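Local coordinates for EIAV protease (Equine infectious anemia virus, PDB 1FMB) that cleaves the viral polyprotein as a homodimeric retroviral aspartic protease, its active site being built from both chains, at the interface of chains A and B. Residues are numbered along the deposited sequence; one frame, centred on the assembly and turned at random. Chains: chain A/B, EIAV protease.

Contact 1: the interface of chains A and B. Residues chain A 1, 3, 71-72, 95, 98, 100; chain B 4-5, 104.
The terminal beta-sheet of the retroviral protease dimer, in which the N-terminal end of one chain pairs with the C-terminal end of the other, is closed here by A:Val1 and B:Leu104. The chain-start amine, A:Val1 N, donates to the terminal carboxylate oxygen B:Leu104 OXT at 2.7 Å, a pairing of chain ends that would be of opposite charge. The backbone B:Leu104 N returns a bond of 2.9 Å to A:Val1 O, arriving nearly along the C=O axis. The other carboxylate oxygen, B:Leu104 O, accepts from A:Lys72 NZ at 3.0 Å, the donor standing above the carboxylate plane. That amine nitrogen also donates to the backbone carbonyl A:Leu98 O at 2.8 Å, although the lysine is poorly ordered. A long side chain suits this post, because its methylenes are apolar while its tip is polar: A:Lys72 CD crosses obliquely over the methyl B:Leu104 CD2 at 3.6 Å. The leucine has CG anti to its backbone N (chi1 -161°), which sends CD2 toward the lysine and A:Leu98 CB, while its CB lies beside A:Tyr3 CE1, the two side chains pointing the same way. Farther along, the branch B:Leu5 CD1 rests against A:Leu95 CB at 3.8 Å and equally against its CD1, the two leucines crossing obliquely. Next to them water 1 bridges the carbonyls A:Ala100 O and B:Asn4 O, linking two acceptors that could not bond each other directly. The patch lies at the base of the dimer, on the side away from the flaps, between strand 2-3, the end of strand 63-71 and the C-terminal end of helix 92-97.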
loop_
_atom_site.group_PDB
_atom_site.type_symbol
_atom_site.label_atom_id
_atom_site.label_comp_id
_atom_site.label_asym_id
_atom_site.label_seq_id
_atom_site.Cartn_x
_atom_site.Cartn_y
_atom_site.Cartn_z
ATOM N N VAL A 1 -0.468 7.531 -17.586
ATOM C CA VAL A 1 -1.913 7.410 -17.243
ATOM C C VAL A 1 -2.054 7.738 -15.755
ATOM O O VAL A 1 -1.107 7.705 -14.986
ATOM C CB VAL A 1 -2.721 6.134 -17.537
ATOM C CG1 VAL A 1 -2.682 5.692 -19.002
ATOM C CG2 VAL A 1 -2.169 4.991 -16.687
ATOM N N TYR A 3 -4.399 7.180 -12.220
ATOM C CA TYR A 3 -5.304 6.303 -11.488
ATOM C C TYR A 3 -5.899 7.195 -10.406
ATOM O O TYR A 3 -5.155 7.731 -9.580
ATOM C CB TYR A 3 -4.494 5.231 -10.751
ATOM C CG TYR A 3 -3.823 4.312 -11.748
ATOM C CD1 TYR A 3 -2.567 4.613 -12.222
ATOM C CD2 TYR A 3 -4.493 3.135 -12.103
ATOM C CE1 TYR A 3 -1.991 3.756 -13.136
ATOM C CE2 TYR A 3 -3.909 2.257 -13.007
ATOM C CZ TYR A 3 -2.683 2.613 -13.525
ATOM O OH TYR A 3 -2.043 1.802 -14.426
ATOM N N LYS A 71 8.116 -2.277 -19.097
ATOM C CA LYS A 71 6.896 -1.453 -19.036
ATOM C C LYS A 71 7.275 -0.018 -19.441
ATOM O O LYS A 71 8.371 0.435 -19.114
ATOM C CB LYS A 71 6.352 -1.335 -17.602
ATOM C CG LYS A 71 5.062 -0.581 -17.402
ATOM C CD LYS A 71 3.851 -1.231 -18.035
ATOM C CE LYS A 71 2.551 -0.464 -17.809
ATOM N NZ LYS A 71 1.440 -1.202 -18.485
ATOM N N LYS A 72 6.295 0.676 -20.017
ATOM C CA LYS A 72 6.535 2.081 -20.397
ATOM C C LYS A 72 7.835 2.153 -21.202
ATOM O O LYS A 72 8.664 3.048 -21.019
ATOM C CB LYS A 72 6.777 2.848 -19.101
ATOM C CG LYS A 72 5.723 3.704 -18.467
ATOM C CD LYS A 72 6.444 4.523 -17.391
ATOM C CE LYS A 72 6.127 6.008 -17.599
ATOM N NZ LYS A 72 6.494 6.891 -16.454
ATOM N N LEU A 95 8.424 1.529 -8.482
ATOM C CA LEU A 95 7.656 2.690 -8.887
ATOM C C LEU A 95 8.563 3.899 -9.171
ATOM O O LEU A 95 8.289 4.671 -10.080
ATOM C CB LEU A 95 6.652 3.031 -7.780
ATOM C CG LEU A 95 5.456 2.089 -7.685
ATOM C CD1 LEU A 95 4.496 2.535 -6.591
ATOM C CD2 LEU A 95 4.699 1.865 -8.990
ATOM N N LEU A 98 10.182 3.497 -12.539
ATOM C CA LEU A 98 9.260 3.758 -13.591
ATOM C C LEU A 98 8.854 5.239 -13.629
ATOM O O LEU A 98 8.150 5.574 -14.599
ATOM C CB LEU A 98 7.938 2.956 -13.561
ATOM C CG LEU A 98 8.159 1.450 -13.782
ATOM C CD1 LEU A 98 6.924 0.632 -13.450
ATOM C CD2 LEU A 98 8.552 1.188 -15.231
ATOM N N ALA A 100 6.782 6.783 -11.447
ATOM C CA ALA A 100 5.432 6.971 -10.924
ATOM C C ALA A 100 5.432 8.060 -9.855
ATOM O O ALA A 100 6.448 8.309 -9.236
ATOM C CB ALA A 100 4.926 5.719 -10.185
ATOM N N ASN B 4 7.416 11.567 -4.984
ATOM C CA ASN B 4 8.218 10.851 -5.969
ATOM C C ASN B 4 8.642 9.455 -5.504
ATOM O O ASN B 4 9.382 8.750 -6.211
ATOM C CB ASN B 4 9.454 11.637 -6.408
ATOM C CG ASN B 4 10.562 11.887 -5.378
ATOM O OD1 ASN B 4 10.598 11.385 -4.238
ATOM N ND2 ASN B 4 11.586 12.674 -5.732
ATOM N N LEU B 5 8.182 9.125 -4.280
ATOM C CA LEU B 5 8.397 7.785 -3.723
ATOM C C LEU B 5 9.779 7.350 -3.358
ATOM O O LEU B 5 10.002 6.200 -2.961
ATOM C CB LEU B 5 7.613 6.720 -4.551
ATOM C CG LEU B 5 6.197 7.110 -4.952
ATOM C CD1 LEU B 5 5.561 6.182 -6.003
ATOM C CD2 LEU B 5 5.305 7.229 -3.739
ATOM N N LEU B 104 1.331 7.240 -13.563
ATOM C CA LEU B 104 2.382 6.354 -14.039
ATOM C C LEU B 104 2.602 6.758 -15.504
ATOM O O LEU B 104 3.623 7.359 -15.898
ATOM C CB LEU B 104 1.959 4.910 -13.882
ATOM C CG LEU B 104 3.089 3.871 -13.899
ATOM C CD1 LEU B 104 2.685 2.730 -14.812
ATOM C CD2 LEU B 104 4.434 4.424 -14.361
ATOM O OXT LEU B 104 1.678 6.444 -16.280
HETATM O O HOH W 1 9.217 8.766 -8.879
#

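Contact 2: the interface of chains A and B. Residues chain A 5, 9, 23-27; chain B 5, 24-27, 92, 102.
Two Asp-Thr-Gly motifs of the aspartic protease family meet across the dimer axis, their threonines forming the interlock known as the fireman's grip. This core is tight. A:Thr26 and B:Thr26 cross at about a right angle, each with OG1 in the crowded position between backbone N and carbonyl carbon (chi1 58°). From there A:Thr26 OG1 donates to the carbonyl B:Leu24 O at 2.8 Å. It also accepts from B:Thr26 N in an almost straight bond (171°); the twin set runs the other way. Threonine suits the place because its hydroxyl gives and takes at once while its methyl packs, A:Thr26 CG2 against B:Thr26 CG2 at 3.8 Å. Around them the methyl B:Leu102 CD2 presses on A:Leu24 CB, and A:Leu5 CD2 reaches B:Thr26 CG2. Toward the rim the packing is looser, with fewer grips: A:Pro9 CD meets B:Arg92 CD tip to tip at 3.8 Å. The arginine, bent at chi3, swings its guanidinium so that B:Arg92 NH1 donates to A:Leu5 O at 3.0 Å. The carbonyl oxygen lies in the guanidinium plane, at its edge, whereas the donor stands above the carbonyl plane. On the side facing the inhibitor pocket are the catalytic aspartates, thought to share a proton, as in other aspartic proteases. A:Asp25 OD1 accepts from A:Gly27 N, and B:Asp25 OD1 from B:Gly27 N, each from above the carboxylate plane; glycine has no side chain to crowd the opposite carboxylate. The carboxylates are nearly coplanar, 6° apart, and A:Asp25 OD1 stands 3.0 Å from B:Asp25 OD1.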
loop_
_atom_site.group_PDB
_atom_site.type_symbol
_atom_site.label_atom_id
_atom_site.label_comp_id
_atom_site.label_asym_id
_atom_site.label_seq_id
_atom_site.Cartn_x
_atom_site.Cartn_y
_atom_site.Cartn_z
ATOM N N LEU A 5 -7.995 6.154 -8.169
ATOM C CA LEU A 5 -8.237 5.342 -6.972
ATOM C C LEU A 5 -9.629 4.916 -6.636
ATOM O O LEU A 5 -9.874 4.299 -5.593
ATOM C CB LEU A 5 -7.458 5.926 -5.752
ATOM C CG LEU A 5 -6.032 6.376 -6.036
ATOM C CD1 LEU A 5 -5.397 7.209 -4.908
ATOM C CD2 LEU A 5 -5.153 5.200 -6.387
ATOM N N PRO A 9 -5.363 0.279 -8.196
ATOM C CA PRO A 9 -4.526 0.678 -9.342
ATOM C C PRO A 9 -3.662 -0.519 -9.761
ATOM O O PRO A 9 -2.605 -0.891 -9.223
ATOM C CB PRO A 9 -3.720 1.840 -8.737
ATOM C CG PRO A 9 -3.671 1.579 -7.273
ATOM C CD PRO A 9 -4.911 0.817 -6.880
ATOM N N LEU A 23 -0.239 -4.864 -8.581
ATOM C CA LEU A 23 -0.864 -3.777 -7.852
ATOM C C LEU A 23 0.201 -2.700 -7.730
ATOM O O LEU A 23 1.344 -3.062 -7.353
ATOM C CB LEU A 23 -1.280 -4.297 -6.472
ATOM C CG LEU A 23 -1.761 -3.215 -5.491
ATOM C CD1 LEU A 23 -3.043 -2.571 -5.978
ATOM C CD2 LEU A 23 -2.030 -3.809 -4.109
ATOM N N LEU A 24 -0.060 -1.428 -7.984
ATOM C CA LEU A 24 0.897 -0.319 -7.845
ATOM C C LEU A 24 0.654 0.226 -6.415
ATOM O O LEU A 24 -0.405 0.790 -6.093
ATOM C CB LEU A 24 0.555 0.788 -8.845
ATOM C CG LEU A 24 0.504 0.166 -10.278
ATOM C CD1 LEU A 24 0.116 1.244 -11.288
ATOM C CD2 LEU A 24 1.853 -0.409 -10.551
ATOM N N ASP A 25 1.616 -0.045 -5.574
ATOM C CA ASP A 25 1.449 0.200 -4.140
ATOM C C ASP A 25 2.424 1.142 -3.459
ATOM O O ASP A 25 3.573 0.805 -3.146
ATOM C CB ASP A 25 1.507 -1.208 -3.491
ATOM C CG ASP A 25 1.154 -1.268 -2.003
ATOM O OD1 ASP A 25 0.821 -0.186 -1.456
ATOM O OD2 ASP A 25 1.355 -2.379 -1.495
ATOM N N THR A 26 1.903 2.357 -3.227
ATOM C CA THR A 26 2.781 3.361 -2.543
ATOM C C THR A 26 3.049 3.001 -1.077
ATOM O O THR A 26 3.964 3.650 -0.529
ATOM C CB THR A 26 2.211 4.784 -2.582
ATOM O OG1 THR A 26 0.908 4.775 -1.958
ATOM C CG2 THR A 26 1.948 5.197 -4.031
ATOM N N GLY A 27 2.291 2.133 -0.433
ATOM C CA GLY A 27 2.548 1.727 0.935
ATOM C C GLY A 27 3.488 0.550 1.031
ATOM O O GLY A 27 3.663 0.033 2.121
ATOM N N LEU B 5 8.182 9.125 -4.280
ATOM C CA LEU B 5 8.397 7.785 -3.723
ATOM C C LEU B 5 9.779 7.350 -3.358
ATOM O O LEU B 5 10.002 6.200 -2.961
ATOM C CB LEU B 5 7.613 6.720 -4.551
ATOM C CG LEU B 5 6.197 7.110 -4.952
ATOM C CD1 LEU B 5 5.561 6.182 -6.003
ATOM C CD2 LEU B 5 5.305 7.229 -3.739
ATOM N N LEU B 24 0.135 7.529 3.012
ATOM C CA LEU B 24 -0.808 7.631 1.887
ATOM C C LEU B 24 -0.574 6.338 1.068
ATOM O O LEU B 24 0.490 6.120 0.462
ATOM C CB LEU B 24 -0.437 8.829 1.009
ATOM C CG LEU B 24 -0.378 10.106 1.909
ATOM C CD1 LEU B 24 0.037 11.308 1.062
ATOM C CD2 LEU B 24 -1.732 10.277 2.510
ATOM N N ASP B 25 -1.550 5.473 1.151
ATOM C CA ASP B 25 -1.396 4.116 0.623
ATOM C C ASP B 25 -2.365 3.654 -0.448
ATOM O O ASP B 25 -3.523 3.296 -0.195
ATOM C CB ASP B 25 -1.483 3.197 1.870
ATOM C CG ASP B 25 -1.148 1.722 1.632
ATOM O OD1 ASP B 25 -0.806 1.401 0.467
ATOM O OD2 ASP B 25 -1.372 1.004 2.615
ATOM N N THR B 26 -1.830 3.664 -1.679
ATOM C CA THR B 26 -2.701 3.210 -2.811
ATOM C C THR B 26 -2.992 1.705 -2.757
ATOM O O THR B 26 -3.903 1.313 -3.515
ATOM C CB THR B 26 -2.110 3.527 -4.189
ATOM O OG1 THR B 26 -0.814 2.895 -4.291
ATOM C CG2 THR B 26 -1.823 5.025 -4.298
ATOM N N GLY B 27 -2.254 0.888 -2.028
ATOM C CA GLY B 27 -2.533 -0.530 -1.911
ATOM C C GLY B 27 -3.492 -0.847 -0.788
ATOM O O GLY B 27 -3.687 -2.017 -0.505
ATOM N N ARG B 92 -7.551 4.133 -0.206
ATOM C CA ARG B 92 -8.247 4.645 -1.393
ATOM C C ARG B 92 -9.560 5.343 -1.110
ATOM O O ARG B 92 -9.901 6.282 -1.846
ATOM C CB ARG B 92 -8.386 3.515 -2.446
ATOM C CG ARG B 92 -7.003 3.065 -3.025
ATOM C CD ARG B 92 -7.315 2.146 -4.260
ATOM N NE ARG B 92 -8.028 0.930 -3.914
ATOM C CZ ARG B 92 -9.327 0.673 -3.991
ATOM N NH1 ARG B 92 -10.214 1.569 -4.507
ATOM N NH2 ARG B 92 -9.869 -0.493 -3.619
ATOM N N LEU B 102 -2.576 8.734 -8.626
ATOM C CA LEU B 102 -1.270 8.143 -8.835
ATOM C C LEU B 102 -1.009 8.262 -10.372
ATOM O O LEU B 102 -1.943 7.897 -11.127
ATOM C CB LEU B 102 -1.360 6.588 -8.603
ATOM C CG LEU B 102 -0.074 5.837 -8.767
ATOM C CD1 LEU B 102 1.025 6.261 -7.802
ATOM C CD2 LEU B 102 -0.213 4.344 -8.387
#

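The centres of the C-alpha atoms of contact 1 and contact 2 lie about 11 Å apart, and B:Leu5 belongs to both, turning one methyl branch to each. Helix 92-97 serves both, chain A's copy through A:Leu95 in contact 1 and chain B's through B:Arg92 in contact 2, and strand 101-103 of chain B, which contributes to contact 2, runs on to the chain end used in contact 1. The terminal sheet and the active-site core thus form one continuous interface, repeated by the two-fold axis. Since each chain supplies one catalytic aspartate, assembly through both contacts is what completes the active site.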